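Local coordinates for actin binding protein family protein (Entamoeba histolytica HM-1:IMSS, PDB 6K2F) that probably binds actin monomers and restrains filament assembly by sequestering them, this chain being the N-terminal ADF-homology domain of a twinfilin, at residues A[12-17]-A[75-80]; A[22-26]-A[51-56]; A[83-88]-A[120-126]; A[114-118]-A[131-135]. All blocks are in the same frame, centred on the assembly; numbering follows the deposited sequence.

Contact 1 of 4, residues A[12-17]-A[75-80]; sequences FKDMNS and TNGYKW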
loop_
_atom_site.group_PDB
_atom_site.type_symbol
_atom_site.label_atom_id
_atom_site.label_comp_id
_atom_site.label_asym_id
_atom_site.label_seq_id
_atom_site.Cartn_x
_atom_site.Cartn_y
_atom_site.Cartn_z
ATOM N N PHE A 12 -9.727 -8.819 5.767
ATOM C CA PHE A 12 -9.571 -7.623 6.620
ATOM C C PHE A 12 -8.515 -7.885 7.682
ATOM O O PHE A 12 -7.578 -7.080 7.824
ATOM C CB PHE A 12 -10.881 -7.207 7.282
ATOM C CG PHE A 12 -10.667 -6.007 8.164
ATOM C CD1 PHE A 12 -10.675 -4.734 7.614
ATOM C CD2 PHE A 12 -10.365 -6.167 9.500
ATOM C CE1 PHE A 12 -10.448 -3.635 8.427
ATOM C CE2 PHE A 12 -10.110 -5.063 10.295
ATOM C CZ PHE A 12 -10.152 -3.805 9.750
ATOM N N LYS A 13 -8.648 -8.983 8.426
ATOM C CA LYS A 13 -7.695 -9.278 9.523
ATOM C C LYS A 13 -6.289 -9.437 8.955
ATOM O O LYS A 13 -5.358 -8.986 9.608
ATOM C CB LYS A 13 -8.118 -10.535 10.273
ATOM C CG LYS A 13 -9.338 -10.331 11.151
ATOM C CD LYS A 13 -9.827 -11.631 11.775
ATOM C CE LYS A 13 -10.551 -11.477 13.100
ATOM N NZ LYS A 13 -11.225 -10.164 13.235
ATOM N N ASP A 14 -6.163 -10.063 7.783
ATOM C CA ASP A 14 -4.858 -10.252 7.111
ATOM C C ASP A 14 -4.262 -8.884 6.761
ATOM O O ASP A 14 -3.094 -8.630 7.121
ATOM C CB ASP A 14 -4.972 -11.153 5.887
ATOM C CG ASP A 14 -3.600 -11.492 5.331
ATOM O OD1 ASP A 14 -2.718 -11.808 6.148
ATOM O OD2 ASP A 14 -3.415 -11.389 4.102
ATOM N N MET A 15 -5.031 -8.015 6.110
ATOM C CA MET A 15 -4.533 -6.676 5.717
ATOM C C MET A 15 -4.243 -5.837 6.964
ATOM O O MET A 15 -3.214 -5.128 6.989
ATOM C CB MET A 15 -5.541 -5.958 4.824
ATOM C CG MET A 15 -4.935 -4.742 4.162
ATOM S SD MET A 15 -6.024 -3.946 2.946
ATOM C CE MET A 15 -6.151 -5.229 1.704
ATOM N N ASN A 16 -5.063 -5.969 8.006
ATOM C CA ASN A 16 -4.896 -5.234 9.281
ATOM C C ASN A 16 -3.588 -5.666 9.953
ATOM O O ASN A 16 -2.823 -4.805 10.401
ATOM C CB ASN A 16 -6.080 -5.461 10.218
ATOM C CG ASN A 16 -5.992 -4.640 11.482
ATOM O OD1 ASN A 16 -5.838 -3.420 11.425
ATOM N ND2 ASN A 16 -6.050 -5.295 12.629
ATOM N N SER A 17 -3.337 -6.965 10.055
ATOM C CA SER A 17 -2.172 -7.493 10.797
ATOM C C SER A 17 -0.886 -7.351 9.972
ATOM O O SER A 17 0.184 -7.277 10.600
ATOM C CB SER A 17 -2.428 -8.918 11.217
ATOM O OG SER A 17 -2.495 -9.768 10.079
ATOM N N THR A 75 -5.206 -4.353 18.441
ATOM C CA THR A 75 -5.235 -5.457 17.449
ATOM C C THR A 75 -3.844 -5.669 16.847
ATOM O O THR A 75 -3.720 -6.555 15.951
ATOM C CB THR A 75 -6.214 -5.149 16.314
ATOM O OG1 THR A 75 -5.682 -4.048 15.569
ATOM C CG2 THR A 75 -7.604 -4.828 16.818
ATOM N N ASN A 76 -2.866 -4.830 17.221
ATOM C CA ASN A 76 -1.471 -4.950 16.705
ATOM C C ASN A 76 -1.525 -4.728 15.198
ATOM O O ASN A 76 -0.669 -5.245 14.466
ATOM C CB ASN A 76 -0.848 -6.303 17.058
ATOM C CG ASN A 76 0.645 -6.361 16.848
ATOM O OD1 ASN A 76 1.196 -7.429 16.552
ATOM N ND2 ASN A 76 1.303 -5.238 17.052
ATOM N N GLY A 77 -2.523 -3.963 14.780
ATOM C CA GLY A 77 -2.761 -3.641 13.372
ATOM C C GLY A 77 -2.842 -2.136 13.191
ATOM O O GLY A 77 -1.990 -1.444 13.728
ATOM N N TYR A 78 -3.882 -1.677 12.517
ATOM C CA TYR A 78 -4.051 -0.262 12.122
ATOM C C TYR A 78 -5.453 0.223 12.495
ATOM O O TYR A 78 -6.399 -0.577 12.624
ATOM C CB TYR A 78 -3.841 -0.134 10.620
ATOM C CG TYR A 78 -2.403 -0.081 10.178
ATOM C CD1 TYR A 78 -1.727 1.127 10.182
ATOM C CD2 TYR A 78 -1.722 -1.202 9.727
ATOM C CE1 TYR A 78 -0.428 1.237 9.725
ATOM C CE2 TYR A 78 -0.417 -1.105 9.260
ATOM C CZ TYR A 78 0.239 0.115 9.274
ATOM O OH TYR A 78 1.534 0.278 8.828
ATOM N N LYS A 79 -5.596 1.542 12.578
ATOM C CA LYS A 79 -6.903 2.236 12.524
ATOM C C LYS A 79 -7.331 2.381 11.058
ATOM O O LYS A 79 -6.478 2.542 10.185
ATOM C CB LYS A 79 -6.785 3.596 13.201
ATOM C CG LYS A 79 -6.511 3.533 14.697
ATOM C CD LYS A 79 -7.743 3.695 15.498
ATOM C CE LYS A 79 -7.540 3.640 16.997
ATOM N NZ LYS A 79 -8.855 3.699 17.672
ATOM N N TRP A 80 -8.627 2.303 10.803
ATOM C CA TRP A 80 -9.220 2.336 9.445
ATOM C C TRP A 80 -10.268 3.447 9.350
ATOM O O TRP A 80 -10.747 3.936 10.382
ATOM C CB TRP A 80 -9.867 0.987 9.139
ATOM C CG TRP A 80 -8.903 -0.158 9.069
ATOM C CD1 TRP A 80 -8.189 -0.707 10.089
ATOM C CD2 TRP A 80 -8.531 -0.872 7.884
ATOM N NE1 TRP A 80 -7.400 -1.718 9.621
ATOM C CE2 TRP A 80 -7.586 -1.850 8.274
ATOM C CE3 TRP A 80 -8.953 -0.839 6.553
ATOM C CZ2 TRP A 80 -7.047 -2.756 7.366
ATOM C CZ3 TRP A 80 -8.427 -1.741 5.662
ATOM C CH2 TRP A 80 -7.475 -2.678 6.061
HETATM O O HOH W 1 -7.319 -2.675 14.161
HETATM O O HOH W 2 0.646 -7.285 13.109
#
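This is a buried helix-on-sheet contact in which one asparagine side chain ties the C-terminal part of helix 6-18 to the start of strand 77-85. The local axes approach to 7.0 Å at 109°. N16 does the polar work: its OD1 accepts from the backbone N of Y78 (2.8 Å) and from NE1 of W80 (2.9 Å), fixing strand backbone and indole through one carbonyl oxygen. Room for the amide comes from G77, since a CB there would lie 2.2 Å from ND2 of N16. N76 and G77 both face D72 in a G1 beta bulge. In the ADF-homology fold, helices flank a central mixed sheet, and here the indole of W80 fills the gap between layers. F12 CE1 lies 3.4 Å from W80 CE2, over one face of the indole, with the ring planes at 44°. M15 makes a Met-aromatic contact at the indole edge, SD to W80 CH2 3.7 Å. L65 of strand 62-68 touches both F12 and W80. A water beside the N16 amide takes a weak bond from N16 ND2 (3.3 Å) and lies 2.6 Å from T75 OG1 and 2.8 Å from Y78 O. A second lies between S17 O and N76 O.

Contact 2 of 4, residues A[22-26]-A[51-56]; sequences RFIQA and LVLKYL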
loop_
_atom_site.group_PDB
_atom_site.type_symbol
_atom_site.label_atom_id
_atom_site.label_comp_id
_atom_site.label_asym_id
_atom_site.label_seq_id
_atom_site.Cartn_x
_atom_site.Cartn_y
_atom_site.Cartn_z
ATOM N N ARG A 22 -4.049 -1.408 1.031
ATOM C CA ARG A 22 -4.619 -0.121 1.469
ATOM C C ARG A 22 -6.116 -0.251 1.742
ATOM O O ARG A 22 -6.577 0.325 2.742
ATOM C CB ARG A 22 -4.330 0.965 0.437
ATOM C CG ARG A 22 -4.891 2.320 0.845
ATOM C CD ARG A 22 -4.318 2.876 2.143
ATOM N NE ARG A 22 -2.920 3.231 1.987
ATOM C CZ ARG A 22 -2.121 3.627 2.959
ATOM N NH1 ARG A 22 -2.550 3.700 4.209
ATOM N NH2 ARG A 22 -0.861 3.921 2.691
ATOM N N PHE A 23 -6.896 -0.827 0.829
ATOM C CA PHE A 23 -8.346 -0.853 1.082
ATOM C C PHE A 23 -9.026 -2.064 0.463
ATOM O O PHE A 23 -8.515 -2.693 -0.449
ATOM C CB PHE A 23 -8.991 0.466 0.663
ATOM C CG PHE A 23 -9.029 0.826 -0.795
ATOM C CD1 PHE A 23 -9.973 0.290 -1.645
ATOM C CD2 PHE A 23 -8.229 1.849 -1.271
ATOM C CE1 PHE A 23 -10.079 0.741 -2.946
ATOM C CE2 PHE A 23 -8.345 2.303 -2.575
ATOM C CZ PHE A 23 -9.267 1.745 -3.411
ATOM N N ILE A 24 -10.199 -2.319 1.018
ATOM C CA ILE A 24 -11.105 -3.413 0.589
ATOM C C ILE A 24 -12.443 -2.773 0.274
ATOM O O ILE A 24 -12.975 -2.066 1.111
ATOM C CB ILE A 24 -11.256 -4.483 1.677
ATOM C CG1 ILE A 24 -9.902 -5.068 2.073
ATOM C CG2 ILE A 24 -12.242 -5.545 1.214
ATOM C CD1 ILE A 24 -9.925 -5.861 3.379
ATOM N N GLN A 25 -12.927 -2.969 -0.935
ATOM C CA GLN A 25 -14.287 -2.538 -1.306
ATOM C C GLN A 25 -15.192 -3.722 -1.034
ATOM O O GLN A 25 -14.777 -4.866 -1.371
ATOM C CB GLN A 25 -14.389 -2.132 -2.766
ATOM C CG GLN A 25 -15.765 -1.589 -3.137
ATOM C CD GLN A 25 -15.766 -1.140 -4.573
ATOM O OE1 GLN A 25 -15.059 -1.693 -5.408
ATOM N NE2 GLN A 25 -16.569 -0.141 -4.862
ATOM N N ALA A 26 -16.339 -3.478 -0.415
ATOM C CA ALA A 26 -17.282 -4.567 -0.094
ATOM C C ALA A 26 -18.686 -4.150 -0.509
ATOM O O ALA A 26 -19.011 -2.964 -0.461
ATOM C CB ALA A 26 -17.210 -4.903 1.371
ATOM N N LEU A 51 -7.401 6.821 -5.057
ATOM C CA LEU A 51 -7.637 5.514 -5.748
ATOM C C LEU A 51 -9.078 5.047 -5.543
ATOM O O LEU A 51 -9.592 4.321 -6.405
ATOM C CB LEU A 51 -6.660 4.461 -5.219
ATOM C CG LEU A 51 -5.193 4.739 -5.523
ATOM C CD1 LEU A 51 -4.314 3.699 -4.845
ATOM C CD2 LEU A 51 -4.945 4.769 -7.029
ATOM N N VAL A 52 -9.724 5.452 -4.457
ATOM C CA VAL A 52 -11.125 5.053 -4.165
ATOM C C VAL A 52 -12.015 5.428 -5.351
ATOM O O VAL A 52 -12.954 4.658 -5.673
ATOM C CB VAL A 52 -11.619 5.717 -2.875
ATOM C CG1 VAL A 52 -13.142 5.620 -2.744
ATOM C CG2 VAL A 52 -10.909 5.106 -1.684
ATOM N N LEU A 53 -11.755 6.575 -5.971
ATOM C CA LEU A 53 -12.635 7.116 -7.038
ATOM C C LEU A 53 -12.694 6.161 -8.235
ATOM O O LEU A 53 -13.683 6.255 -9.013
ATOM C CB LEU A 53 -12.111 8.495 -7.432
ATOM C CG LEU A 53 -12.056 9.530 -6.315
ATOM C CD1 LEU A 53 -11.480 10.842 -6.828
ATOM C CD2 LEU A 53 -13.429 9.749 -5.729
ATOM N N LYS A 54 -11.670 5.325 -8.420
ATOM C CA LYS A 54 -11.593 4.344 -9.530
ATOM C C LYS A 54 -12.502 3.130 -9.265
ATOM O O LYS A 54 -12.796 2.397 -10.219
ATOM C CB LYS A 54 -10.166 3.807 -9.668
ATOM C CG LYS A 54 -9.098 4.788 -10.130
ATOM C CD LYS A 54 -7.787 4.071 -10.449
ATOM C CE LYS A 54 -6.878 4.815 -11.407
ATOM N NZ LYS A 54 -6.200 5.956 -10.748
ATOM N N TYR A 55 -12.910 2.902 -8.016
ATOM C CA TYR A 55 -13.654 1.694 -7.601
ATOM C C TYR A 55 -15.138 1.966 -7.395
ATOM O O TYR A 55 -15.915 1.037 -7.550
ATOM C CB TYR A 55 -13.045 1.174 -6.304
ATOM C CG TYR A 55 -11.723 0.489 -6.529
ATOM C CD1 TYR A 55 -10.541 1.203 -6.600
ATOM C CD2 TYR A 55 -11.651 -0.875 -6.721
ATOM C CE1 TYR A 55 -9.327 0.581 -6.845
ATOM C CE2 TYR A 55 -10.439 -1.520 -6.932
ATOM C CZ TYR A 55 -9.266 -0.791 -6.978
ATOM O OH TYR A 55 -8.083 -1.441 -7.209
ATOM N N LEU A 56 -15.523 3.193 -7.078
ATOM C CA LEU A 56 -16.962 3.490 -6.900
ATOM C C LEU A 56 -17.684 3.354 -8.239
ATOM O O LEU A 56 -17.106 3.635 -9.317
ATOM C CB LEU A 56 -17.146 4.878 -6.286
ATOM C CG LEU A 56 -16.482 5.091 -4.919
ATOM C CD1 LEU A 56 -16.729 6.499 -4.395
ATOM C CD2 LEU A 56 -16.970 4.063 -3.899
#
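F23 is the bump here, and the turn 51-56, packed on the central sheet of the ADF-homology domain, supplies the hollow. Opposite E39, R22 and F23 form a classic beta bulge at the start of strand 23-29, from which the F23 ring projects toward L51, V52 and Y55. V52 CG2 sits over one face, 4.2 Å from the F23 ring centroid, in a CH-pi contact, while L51 CB meets the rim at F23 CE2 (3.8 Å). Y55 presents its face to the F23 edge, a T-shaped pair with centroids 5.1 Å apart and planes at 82°. Two residues along, the extended Q25 side chain runs beside the Y55 ring edge, and its NE2 donates to Y55 O (3.0 Å). Q25 NE2 also bonds S62 and the Y55 hydroxyl bonds E39, so strands 62-68 and 32-39 help hold the turn. A largely apolar interface with a single direct hydrogen bond implies that close fit mainly holds the turn, with Q25 fixing the backbone at Y55.

Contact 3 of 4, residues A[83-88]-A[120-126]; sequences LAYIPD and GTVFSDF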
loop_
_atom_site.group_PDB
_atom_site.type_symbol
_atom_site.label_atom_id
_atom_site.label_comp_id
_atom_site.label_asym_id
_atom_site.label_seq_id
_atom_site.Cartn_x
_atom_site.Cartn_y
_atom_site.Cartn_z
ATOM N N LEU A 83 -15.623 4.042 4.700
ATOM C CA LEU A 83 -16.212 4.944 3.688
ATOM C C LEU A 83 -17.492 4.268 3.219
ATOM O O LEU A 83 -17.416 3.119 2.781
ATOM C CB LEU A 83 -15.235 5.139 2.534
ATOM C CG LEU A 83 -13.819 5.569 2.922
ATOM C CD1 LEU A 83 -12.983 5.782 1.674
ATOM C CD2 LEU A 83 -13.820 6.811 3.788
ATOM N N ALA A 84 -18.628 4.931 3.346
ATOM C CA ALA A 84 -19.896 4.331 2.894
ATOM C C ALA A 84 -20.425 5.234 1.791
ATOM O O ALA A 84 -20.836 6.378 2.105
ATOM C CB ALA A 84 -20.860 4.215 4.027
ATOM N N TYR A 85 -20.379 4.737 0.557
ATOM C CA TYR A 85 -20.918 5.446 -0.624
ATOM C C TYR A 85 -22.367 4.993 -0.773
ATOM O O TYR A 85 -22.582 3.827 -1.091
ATOM C CB TYR A 85 -20.087 5.159 -1.873
ATOM C CG TYR A 85 -20.728 5.675 -3.140
ATOM C CD1 TYR A 85 -21.047 7.011 -3.294
ATOM C CD2 TYR A 85 -21.049 4.824 -4.178
ATOM C CE1 TYR A 85 -21.651 7.482 -4.449
ATOM C CE2 TYR A 85 -21.660 5.281 -5.326
ATOM C CZ TYR A 85 -21.966 6.618 -5.475
ATOM O OH TYR A 85 -22.594 7.055 -6.613
ATOM N N ILE A 86 -23.297 5.858 -0.421
ATOM C CA ILE A 86 -24.739 5.520 -0.439
ATOM C C ILE A 86 -25.430 6.631 -1.200
ATOM O O ILE A 86 -25.937 7.588 -0.609
ATOM C CB ILE A 86 -25.289 5.305 0.982
ATOM C CG1 ILE A 86 -24.460 4.264 1.732
ATOM C CG2 ILE A 86 -26.772 4.938 0.910
ATOM C CD1 ILE A 86 -24.826 4.135 3.186
ATOM N N PRO A 87 -25.421 6.562 -2.557
ATOM C CA PRO A 87 -25.975 7.633 -3.376
ATOM C C PRO A 87 -27.482 7.808 -3.173
ATOM O O PRO A 87 -28.170 6.825 -2.993
ATOM C CB PRO A 87 -25.602 7.228 -4.809
ATOM C CG PRO A 87 -25.375 5.729 -4.747
ATOM C CD PRO A 87 -24.809 5.488 -3.360
ATOM N N ASP A 88 -27.959 9.048 -3.216
ATOM C CA ASP A 88 -29.361 9.412 -2.896
ATOM C C ASP A 88 -30.315 8.729 -3.878
ATOM O O ASP A 88 -31.471 8.493 -3.485
ATOM C CB ASP A 88 -29.566 10.921 -2.946
ATOM C CG ASP A 88 -28.963 11.691 -1.797
ATOM O OD1 ASP A 88 -28.773 11.090 -0.716
ATOM O OD2 ASP A 88 -28.733 12.905 -1.987
ATOM N N GLY A 120 -20.991 9.240 2.443
ATOM C CA GLY A 120 -20.950 10.134 1.275
ATOM C C GLY A 120 -21.980 9.702 0.259
ATOM O O GLY A 120 -22.357 8.531 0.277
ATOM N N THR A 121 -22.459 10.630 -0.565
ATOM C CA THR A 121 -23.541 10.325 -1.545
ATOM C C THR A 121 -23.062 10.557 -2.972
ATOM O O THR A 121 -23.814 10.225 -3.884
ATOM C CB THR A 121 -24.797 11.141 -1.228
ATOM O OG1 THR A 121 -24.531 12.524 -1.501
ATOM C CG2 THR A 121 -25.234 10.949 0.214
ATOM N N VAL A 122 -21.887 11.151 -3.150
ATOM C CA VAL A 122 -21.318 11.450 -4.498
ATOM C C VAL A 122 -19.827 11.114 -4.428
ATOM O O VAL A 122 -19.250 11.112 -3.313
ATOM C CB VAL A 122 -21.568 12.910 -4.908
ATOM C CG1 VAL A 122 -23.032 13.217 -5.105
ATOM C CG2 VAL A 122 -21.013 13.860 -3.879
ATOM N N PHE A 123 -19.218 10.838 -5.565
ATOM C CA PHE A 123 -17.774 10.527 -5.647
ATOM C C PHE A 123 -16.943 11.640 -5.011
ATOM O O PHE A 123 -15.918 11.349 -4.343
ATOM C CB PHE A 123 -17.336 10.351 -7.090
ATOM C CG PHE A 123 -17.748 9.066 -7.766
ATOM C CD1 PHE A 123 -18.827 8.312 -7.341
ATOM C CD2 PHE A 123 -17.045 8.656 -8.887
ATOM C CE1 PHE A 123 -19.166 7.150 -7.999
ATOM C CE2 PHE A 123 -17.387 7.487 -9.543
ATOM C CZ PHE A 123 -18.439 6.740 -9.093
ATOM N N SER A 124 -17.356 12.883 -5.177
ATOM C CA SER A 124 -16.597 14.069 -4.719
ATOM C C SER A 124 -16.623 14.166 -3.181
ATOM O O SER A 124 -15.875 15.003 -2.630
ATOM C CB SER A 124 -17.111 15.320 -5.391
ATOM O OG SER A 124 -18.463 15.599 -5.050
ATOM N N ASP A 125 -17.422 13.352 -2.496
ATOM C CA ASP A 125 -17.346 13.218 -1.017
ATOM C C ASP A 125 -16.133 12.404 -0.578
ATOM O O ASP A 125 -15.853 12.358 0.653
ATOM C CB ASP A 125 -18.601 12.598 -0.420
ATOM C CG ASP A 125 -19.806 13.515 -0.456
ATOM O OD1 ASP A 125 -19.633 14.781 -0.444
ATOM O OD2 ASP A 125 -20.935 12.962 -0.515
ATOM N N PHE A 126 -15.448 11.774 -1.518
ATOM C CA PHE A 126 -14.288 10.903 -1.245
ATOM C C PHE A 126 -13.076 11.461 -1.971
ATOM O O PHE A 126 -13.067 12.641 -2.369
ATOM C CB PHE A 126 -14.691 9.465 -1.580
ATOM C CG PHE A 126 -15.907 9.009 -0.814
ATOM C CD1 PHE A 126 -15.827 8.727 0.540
ATOM C CD2 PHE A 126 -17.138 8.840 -1.433
ATOM C CE1 PHE A 126 -16.937 8.324 1.267
ATOM C CE2 PHE A 126 -18.243 8.397 -0.709
ATOM C CZ PHE A 126 -18.146 8.141 0.638
HETATM O O HOH W 3 -23.256 9.628 -6.745
HETATM O O HOH W 4 -26.314 11.157 -4.250
#
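Strand 77-85 ends here beside the exit of strand 114-120, and the two run parallel. Y85 bridges G120 with CA atoms 5.1 Å apart: G120 N donates to A84 O and I86 N donates to G120 O, both at 2.9 Å. Beyond the bridge, a CA-H...O contact from P87 CA to T121 O (3.4 Å) keeps the chains close. Y85, chi1 t, lays its ring along 120-123; the edge of F123, chi1 m, meets its face in a T-shaped pair, centroids 5.5 Å apart and planes at 77°. The Y85 hydroxyl bonds G59 N, and a water joins Y85 OH (2.7 Å) to T121 O (3.0 Å). F126, chi1 m, brings its ring back against the strand, CE1 3.8 Å from L83 CB and CE2 3.9 Å from Y85 CB. Its ring takes the place a side chain at 120 would need: a CB on G120 would lie 2.5 Å from F126 CZ. D125 OD2 accepts from T121 N (2.8 Å) and, weakly, from V122 N (3.3 Å), holding the backbone just before the 3-10 turn 123-125, itself closed by backbone bonds D125 N to V122 O and F126 N to F123 O. Parallel pairing of strands 77-85 and 114-120, with helices 92-101 and 103-109 between them in sequence, is the beta-alpha-beta connection of the ADF-homology fold.

Contact 4 of 4, residues A[114-118]-A[131-135]; sequences FLYEI and YEAFL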
loop_
_atom_site.group_PDB
_atom_site.type_symbol
_atom_site.label_atom_id
_atom_site.label_comp_id
_atom_site.label_asym_id
_atom_site.label_seq_id
_atom_site.Cartn_x
_atom_site.Cartn_y
_atom_site.Cartn_z
ATOM N N PHE A 114 -12.065 1.582 13.780
ATOM C CA PHE A 114 -12.401 2.709 12.870
ATOM C C PHE A 114 -12.147 4.041 13.557
ATOM O O PHE A 114 -12.705 4.343 14.616
ATOM C CB PHE A 114 -13.825 2.588 12.341
ATOM C CG PHE A 114 -13.973 1.356 11.493
ATOM C CD1 PHE A 114 -13.484 1.339 10.199
ATOM C CD2 PHE A 114 -14.529 0.202 12.022
ATOM C CE1 PHE A 114 -13.597 0.205 9.421
ATOM C CE2 PHE A 114 -14.632 -0.934 11.243
ATOM C CZ PHE A 114 -14.168 -0.932 9.953
ATOM N N LEU A 115 -11.283 4.821 12.931
ATOM C CA LEU A 115 -10.980 6.201 13.370
ATOM C C LEU A 115 -12.199 7.057 13.023
ATOM O O LEU A 115 -12.677 7.819 13.889
ATOM C CB LEU A 115 -9.723 6.635 12.613
ATOM C CG LEU A 115 -9.208 8.036 12.907
ATOM C CD1 LEU A 115 -8.542 8.077 14.269
ATOM C CD2 LEU A 115 -8.244 8.478 11.821
ATOM N N TYR A 116 -12.713 6.897 11.800
ATOM C CA TYR A 116 -13.900 7.634 11.326
ATOM C C TYR A 116 -14.775 6.725 10.471
ATOM O O TYR A 116 -14.247 5.857 9.755
ATOM C CB TYR A 116 -13.502 8.811 10.434
ATOM C CG TYR A 116 -12.692 9.862 11.135
ATOM C CD1 TYR A 116 -13.220 10.561 12.208
ATOM C CD2 TYR A 116 -11.398 10.143 10.730
ATOM C CE1 TYR A 116 -12.487 11.534 12.859
ATOM C CE2 TYR A 116 -10.649 11.105 11.385
ATOM C CZ TYR A 116 -11.196 11.799 12.440
ATOM O OH TYR A 116 -10.471 12.770 13.068
ATOM N N GLU A 117 -16.071 7.001 10.511
ATOM C CA GLU A 117 -17.048 6.449 9.553
ATOM C C GLU A 117 -17.520 7.638 8.727
ATOM O O GLU A 117 -18.102 8.569 9.329
ATOM C CB GLU A 117 -18.135 5.708 10.315
ATOM C CG GLU A 117 -17.577 4.578 11.177
ATOM C CD GLU A 117 -18.646 3.717 11.831
ATOM O OE1 GLU A 117 -19.829 3.978 11.567
ATOM O OE2 GLU A 117 -18.291 2.793 12.602
ATOM N N ILE A 118 -17.307 7.601 7.425
ATOM C CA ILE A 118 -17.574 8.724 6.489
ATOM C C ILE A 118 -18.693 8.313 5.531
ATOM O O ILE A 118 -18.470 7.451 4.650
ATOM C CB ILE A 118 -16.310 9.163 5.748
ATOM C CG1 ILE A 118 -15.198 9.506 6.731
ATOM C CG2 ILE A 118 -16.633 10.325 4.820
ATOM C CD1 ILE A 118 -13.882 9.849 6.082
ATOM N N TYR A 131 -11.923 13.808 1.843
ATOM C CA TYR A 131 -11.449 13.474 3.209
ATOM C C TYR A 131 -11.129 14.761 3.971
ATOM O O TYR A 131 -11.498 14.904 5.155
ATOM C CB TYR A 131 -10.223 12.566 3.128
ATOM C CG TYR A 131 -9.747 12.077 4.467
ATOM C CD1 TYR A 131 -10.606 11.385 5.302
ATOM C CD2 TYR A 131 -8.474 12.361 4.920
ATOM C CE1 TYR A 131 -10.193 10.958 6.553
ATOM C CE2 TYR A 131 -8.043 11.933 6.165
ATOM C CZ TYR A 131 -8.908 11.236 6.983
ATOM O OH TYR A 131 -8.484 10.794 8.200
ATOM N N GLU A 132 -10.410 15.677 3.323
ATOM C CA GLU A 132 -10.039 16.970 3.963
ATOM C C GLU A 132 -11.323 17.733 4.315
ATOM O O GLU A 132 -11.394 18.298 5.402
ATOM C CB GLU A 132 -9.091 17.735 3.048
ATOM C CG GLU A 132 -7.728 17.059 2.901
ATOM C CD GLU A 132 -6.876 16.961 4.165
ATOM O OE1 GLU A 132 -7.167 17.689 5.142
ATOM O OE2 GLU A 132 -5.911 16.153 4.172
ATOM N N ALA A 133 -12.338 17.692 3.451
ATOM C CA ALA A 133 -13.626 18.379 3.698
ATOM C C ALA A 133 -14.324 17.747 4.902
ATOM O O ALA A 133 -14.875 18.492 5.724
ATOM C CB ALA A 133 -14.498 18.325 2.467
ATOM N N PHE A 134 -14.300 16.421 4.993
ATOM C CA PHE A 134 -14.880 15.684 6.148
ATOM C C PHE A 134 -14.184 16.143 7.431
ATOM O O PHE A 134 -14.877 16.447 8.430
ATOM C CB PHE A 134 -14.745 14.170 5.989
ATOM C CG PHE A 134 -15.043 13.417 7.265
ATOM C CD1 PHE A 134 -16.349 13.159 7.658
ATOM C CD2 PHE A 134 -14.025 13.017 8.105
ATOM C CE1 PHE A 134 -16.614 12.480 8.835
ATOM C CE2 PHE A 134 -14.286 12.352 9.297
ATOM C CZ PHE A 134 -15.583 12.077 9.656
ATOM N N LEU A 135 -12.849 16.211 7.418
ATOM C CA LEU A 135 -12.075 16.532 8.646
ATOM C C LEU A 135 -12.418 17.941 9.120
ATOM O O LEU A 135 -12.466 18.170 10.339
ATOM C CB LEU A 135 -10.574 16.385 8.373
ATOM C CG LEU A 135 -10.069 14.956 8.230
ATOM C CD1 LEU A 135 -8.580 14.964 7.962
ATOM C CD2 LEU A 135 -10.392 14.130 9.466
#
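Aromatic contacts dominate where helix 127-137 packs on strand 114-120. The edge of F134 meets the face of Y116 in a T-shaped pair, centroids 5.1 Å apart and planes at 71°, with F134 CE2 3.5 Å from Y116 CG. A CH-pi contact covers the F134 ring itself: I118 CG1 stands 3.7 Å from the ring centroid, almost exactly on its normal. Helix and strand axes cross at 115° and come no nearer than 10.6 Å, a gap spanned by these large side chains as the C-terminal helix of the ADF-homology domain lies over one face of the central sheet. Aliphatic-to-aromatic contacts complete the interface. I118 CD1 reaches Y131 CD1 (3.7 Å) and F134 CD2 (3.8 Å), and L135 CD2 approaches Y116 CE2 (3.6 Å). Y131 also touches L81 of strand 77-85, extending the helix's footing to the next strand. Polar pairing between the segments is absent; E117, whose CA-to-CB bond points away from the helix, instead forms a salt bridge with R106 of helix 103-109.

How the contacts relate
From the N terminus, helix 6-18 enters contact 1, whose partner, 75-80, comes only at the start of strand 77-85. Inside that long loop, strand 23-29 meets the turn at 51-56, so contact 2 is nested within contact 1; M15 packs against the backbone at R22 and F23. Contact 3 opens after contact 1 has closed, on the far end of the same strand, centres about 24 Å apart. Contacts 3 and 4 cross, because the order is 83-88, 114-118, 120-126, 131-135. L56 packs on Y85 and F126, joining contacts 2 and 3. Contacts 1 and 4 bring the first and last helices to the sheet, contact 2 the 51-56 turn, and contact 3 joins two of its strands.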